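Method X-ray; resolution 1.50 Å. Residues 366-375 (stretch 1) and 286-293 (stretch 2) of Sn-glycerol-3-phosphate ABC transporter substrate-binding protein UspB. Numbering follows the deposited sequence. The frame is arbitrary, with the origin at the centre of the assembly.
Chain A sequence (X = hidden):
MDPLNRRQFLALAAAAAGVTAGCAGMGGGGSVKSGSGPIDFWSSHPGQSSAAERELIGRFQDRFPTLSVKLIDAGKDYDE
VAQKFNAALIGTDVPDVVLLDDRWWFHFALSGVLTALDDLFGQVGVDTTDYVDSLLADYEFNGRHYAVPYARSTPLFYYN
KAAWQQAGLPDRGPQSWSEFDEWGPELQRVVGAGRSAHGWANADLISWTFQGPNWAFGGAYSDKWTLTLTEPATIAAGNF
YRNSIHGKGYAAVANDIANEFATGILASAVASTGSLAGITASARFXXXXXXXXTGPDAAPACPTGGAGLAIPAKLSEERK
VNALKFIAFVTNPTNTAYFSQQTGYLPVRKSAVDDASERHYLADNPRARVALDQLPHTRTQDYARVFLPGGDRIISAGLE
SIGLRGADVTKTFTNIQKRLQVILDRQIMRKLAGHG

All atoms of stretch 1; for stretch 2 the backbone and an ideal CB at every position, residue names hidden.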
# COMPACT_ATOMS: atom_id res chain seq x y z
N PRO A 366 -18.83 -5.68 7.99
CA PRO A 366 -19.00 -4.29 7.54
C PRO A 366 -17.71 -3.45 7.53
O PRO A 366 -17.63 -2.50 6.76
CB PRO A 366 -20.00 -3.71 8.55
CG PRO A 366 -20.78 -4.88 9.01
CD PRO A 366 -19.78 -6.02 9.07
N ARG A 367 -16.73 -3.77 8.37
CA ARG A 367 -15.50 -2.98 8.37
C ARG A 367 -14.64 -3.36 7.17
O ARG A 367 -13.88 -2.54 6.64
CB ARG A 367 -14.76 -3.13 9.71
CG ARG A 367 -15.47 -2.44 10.87
CD ARG A 367 -14.73 -2.61 12.20
NE ARG A 367 -14.74 -4.00 12.64
CZ ARG A 367 -15.14 -4.41 13.84
NH1 ARG A 367 -15.12 -5.71 14.13
NH2 ARG A 367 -15.54 -3.54 14.76
N ALA A 368 -14.79 -4.60 6.72
CA ALA A 368 -14.21 -5.01 5.45
C ALA A 368 -14.88 -4.23 4.32
O ALA A 368 -14.23 -3.87 3.33
CB ALA A 368 -14.37 -6.51 5.24
N ARG A 369 -16.17 -3.93 4.47
CA ARG A 369 -16.86 -3.10 3.48
C ARG A 369 -16.38 -1.64 3.48
O ARG A 369 -16.27 -1.02 2.42
CB ARG A 369 -18.39 -3.16 3.62
CG ARG A 369 -19.11 -2.67 2.37
CD ARG A 369 -20.60 -2.41 2.60
NE ARG A 369 -21.35 -3.61 2.94
CZ ARG A 369 -21.77 -4.53 2.06
NH1 ARG A 369 -21.48 -4.41 0.77
NH2 ARG A 369 -22.46 -5.58 2.48
N VAL A 370 -16.08 -1.09 4.66
CA VAL A 370 -15.49 0.25 4.71
C VAL A 370 -14.19 0.30 3.90
O VAL A 370 -13.98 1.22 3.09
CB VAL A 370 -15.22 0.71 6.16
CG1 VAL A 370 -14.38 1.99 6.18
CG2 VAL A 370 -16.53 0.90 6.90
N ALA A 371 -13.33 -0.70 4.09
CA ALA A 371 -12.07 -0.77 3.36
C ALA A 371 -12.31 -0.88 1.85
O ALA A 371 -11.62 -0.24 1.06
CB ALA A 371 -11.23 -1.93 3.86
N LEU A 372 -13.29 -1.69 1.47
CA LEU A 372 -13.69 -1.85 0.08
C LEU A 372 -14.15 -0.54 -0.53
O LEU A 372 -13.74 -0.16 -1.64
CB LEU A 372 -14.86 -2.82 -0.01
CG LEU A 372 -14.57 -4.29 -0.22
CD1 LEU A 372 -15.53 -4.84 -1.27
CD2 LEU A 372 -13.17 -4.43 -0.70
N ASP A 373 -15.04 0.14 0.18
CA ASP A 373 -15.69 1.33 -0.34
C ASP A 373 -14.74 2.51 -0.51
O ASP A 373 -15.03 3.44 -1.26
CB ASP A 373 -16.89 1.71 0.54
CG ASP A 373 -18.04 0.72 0.42
OD1 ASP A 373 -18.06 -0.08 -0.54
OD2 ASP A 373 -18.93 0.75 1.29
N GLN A 374 -13.60 2.46 0.16
CA GLN A 374 -12.62 3.53 0.02
C GLN A 374 -11.81 3.42 -1.28
O GLN A 374 -11.21 4.40 -1.73
CB GLN A 374 -11.68 3.58 1.23
CG GLN A 374 -10.81 4.82 1.25
CD GLN A 374 -9.95 4.98 2.49
OE1 GLN A 374 -9.65 6.11 2.89
NE2 GLN A 374 -9.53 3.87 3.09
N LEU A 375 -11.77 2.23 -1.89
CA LEU A 375 -10.92 2.02 -3.08
C LEU A 375 -11.08 3.02 -4.25
O LEU A 375 -10.07 3.43 -4.84
CB LEU A 375 -11.03 0.57 -3.58
CG LEU A 375 -10.22 -0.43 -2.76
CD1 LEU A 375 -10.46 -1.86 -3.21
CD2 LEU A 375 -8.73 -0.11 -2.82
N UNK A 286 -15.58 -1.93 21.60
CA UNK A 286 -16.20 -1.68 20.30
C UNK A 286 -15.35 -0.67 19.54
O UNK A 286 -15.01 0.39 20.08
CB UNK A 286 -17.64 -1.18 20.46
N UNK A 287 -15.01 -0.99 18.30
CA UNK A 287 -14.25 -0.06 17.49
C UNK A 287 -14.87 0.13 16.11
O UNK A 287 -15.61 -0.73 15.60
CB UNK A 287 -12.81 -0.54 17.35
N UNK A 288 -14.58 1.28 15.52
CA UNK A 288 -15.00 1.57 14.17
C UNK A 288 -13.83 1.65 13.21
O UNK A 288 -12.66 1.83 13.59
CB UNK A 288 -15.79 2.88 14.14
N UNK A 289 -14.15 1.49 11.93
CA UNK A 289 -13.22 1.75 10.85
C UNK A 289 -13.85 2.82 9.98
O UNK A 289 -15.05 2.78 9.72
CB UNK A 289 -12.90 0.48 10.05
N UNK A 290 -13.03 3.77 9.54
CA UNK A 290 -13.48 4.88 8.71
C UNK A 290 -12.47 5.10 7.60
O UNK A 290 -11.27 4.85 7.77
CB UNK A 290 -13.67 6.15 9.54
N UNK A 291 -12.95 5.59 6.44
CA UNK A 291 -11.99 6.02 5.43
C UNK A 291 -11.22 7.23 5.95
O UNK A 291 -11.69 7.93 6.85
CB UNK A 291 -12.69 6.35 4.11
N UNK A 292 -10.04 7.46 5.40
CA UNK A 292 -9.30 8.66 5.75
C UNK A 292 -10.10 9.88 5.28
O UNK A 292 -10.82 9.80 4.29
CB UNK A 292 -7.90 8.64 5.13
N UNK A 293 -9.96 11.01 5.99
CA UNK A 293 -10.58 12.24 5.49
C UNK A 293 -10.11 12.55 4.07
O UNK A 293 -8.94 12.35 3.72
CB UNK A 293 -10.26 13.41 6.42

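Most of stretch 1 is helix, and it offers stretch 2 one side, Arg-367, Val-370 and Gln-374; the partner strand runs nearly parallel to it, the two axes 16° apart and 7.9 Å at closest approach.

Position 286 has its CA-to-CB bond sideways, with nothing of the helix within 5.5 Å of the ideal CB. Many polar side chains would suit, and an acidic one would at least answer the positive charge of Arg-367. The residue is Asp-286; its OD1 lies 2.8 Å from the oxygen of water 1, which accepts hydrogen bonds from Arg-367 NH2 and from the backbone N of position 287.

Position 287 has extended angles (-131/156) and a sideways CB 4.8 Å from Arg-367 NH2. A flat guanidinium beside an extended backbone invites an aromatic ring, although a carboxylate or a long aliphatic chain could also use the site. The deposited Phe-287 takes chi1 p, which brings its ring under the arginine: the two groups stack with planes at 6°, and Arg-367 CZ sits 3.8 Å from the centroid of the Phe-287 ring, over the face, a cation-pi contact. The backbone adds a directional tie that any residue could supply, Arg-367 NH2 donating to Phe-287 O at 2.9 Å.

Position 288 points its ideal CB away from the helix, and its angles (-112/160) are ordinary strand values that most residues accept, glycine included, so stretch 1 sets no rule here. It is Gly-288.

Position 289 points toward the helix, its ideal CB 4.0 Å from Arg-367 CG and 4.4 Å from Val-370 CG1. With such near neighbours, a small apolar group is the natural fit. Ala-289 meets both with a single methyl.

Position 290 turns away again, its ideal CB 5.4 Å from Val-370 CG1, and the helix leaves the choice wide. The residue is Ala-290.

Position 291 has phi -66 and psi 157, angles proline accepts, and a sideways ideal CB tight against Gln-374 OE1 at 3.3 Å. A compact side chain, or a ring folded back on its own backbone, would suit. Pro-291 does the latter: its CD packs 3.9 Å from Val-370 CG1, while its CB settles 3.5 Å from Gln-374 OE1.

Position 292 is sideways, its N 2.9 Å from Gln-374 OE1; many side chains would suit, provided the amide hydrogen stays, which excludes proline. Leu-292 donates that hydrogen bond, its CB 3.8 Å from Gln-374 OE1, and water 2 donates to Leu-292 O and Gln-374 OE1.

Position 293 points away, at angles (-55/141) that suit proline among others; it is Pro-293, out of contact.

Stretch 2 (286-293) DFGAAPLP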
# COMPACT_ATOMS: atom_id res chain seq x y z
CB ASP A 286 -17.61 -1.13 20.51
CG ASP A 286 -18.44 -1.10 19.24
OD1 ASP A 286 -18.02 -1.71 18.23
OD2 ASP A 286 -19.52 -0.48 19.27
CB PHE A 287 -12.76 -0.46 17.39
CG PHE A 287 -12.50 -1.64 16.49
CD1 PHE A 287 -12.62 -2.94 16.97
CD2 PHE A 287 -12.11 -1.45 15.17
CE1 PHE A 287 -12.37 -4.02 16.15
CE2 PHE A 287 -11.86 -2.54 14.34
CZ PHE A 287 -11.99 -3.83 14.83
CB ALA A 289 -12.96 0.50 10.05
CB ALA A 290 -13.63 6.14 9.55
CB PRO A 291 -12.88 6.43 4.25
CG PRO A 291 -14.16 6.83 4.88
CD PRO A 291 -14.34 5.93 6.08
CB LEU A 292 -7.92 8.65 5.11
CG LEU A 292 -6.81 7.91 5.86
CD1 LEU A 292 -7.11 6.44 6.12
CD2 LEU A 292 -5.50 8.08 5.10
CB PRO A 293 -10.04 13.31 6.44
CG PRO A 293 -9.71 12.57 7.70
CD PRO A 293 -9.24 11.22 7.26
O HOH W 1 -16.19 -3.72 17.54
O HOH W 2 -10.75 8.42 2.00
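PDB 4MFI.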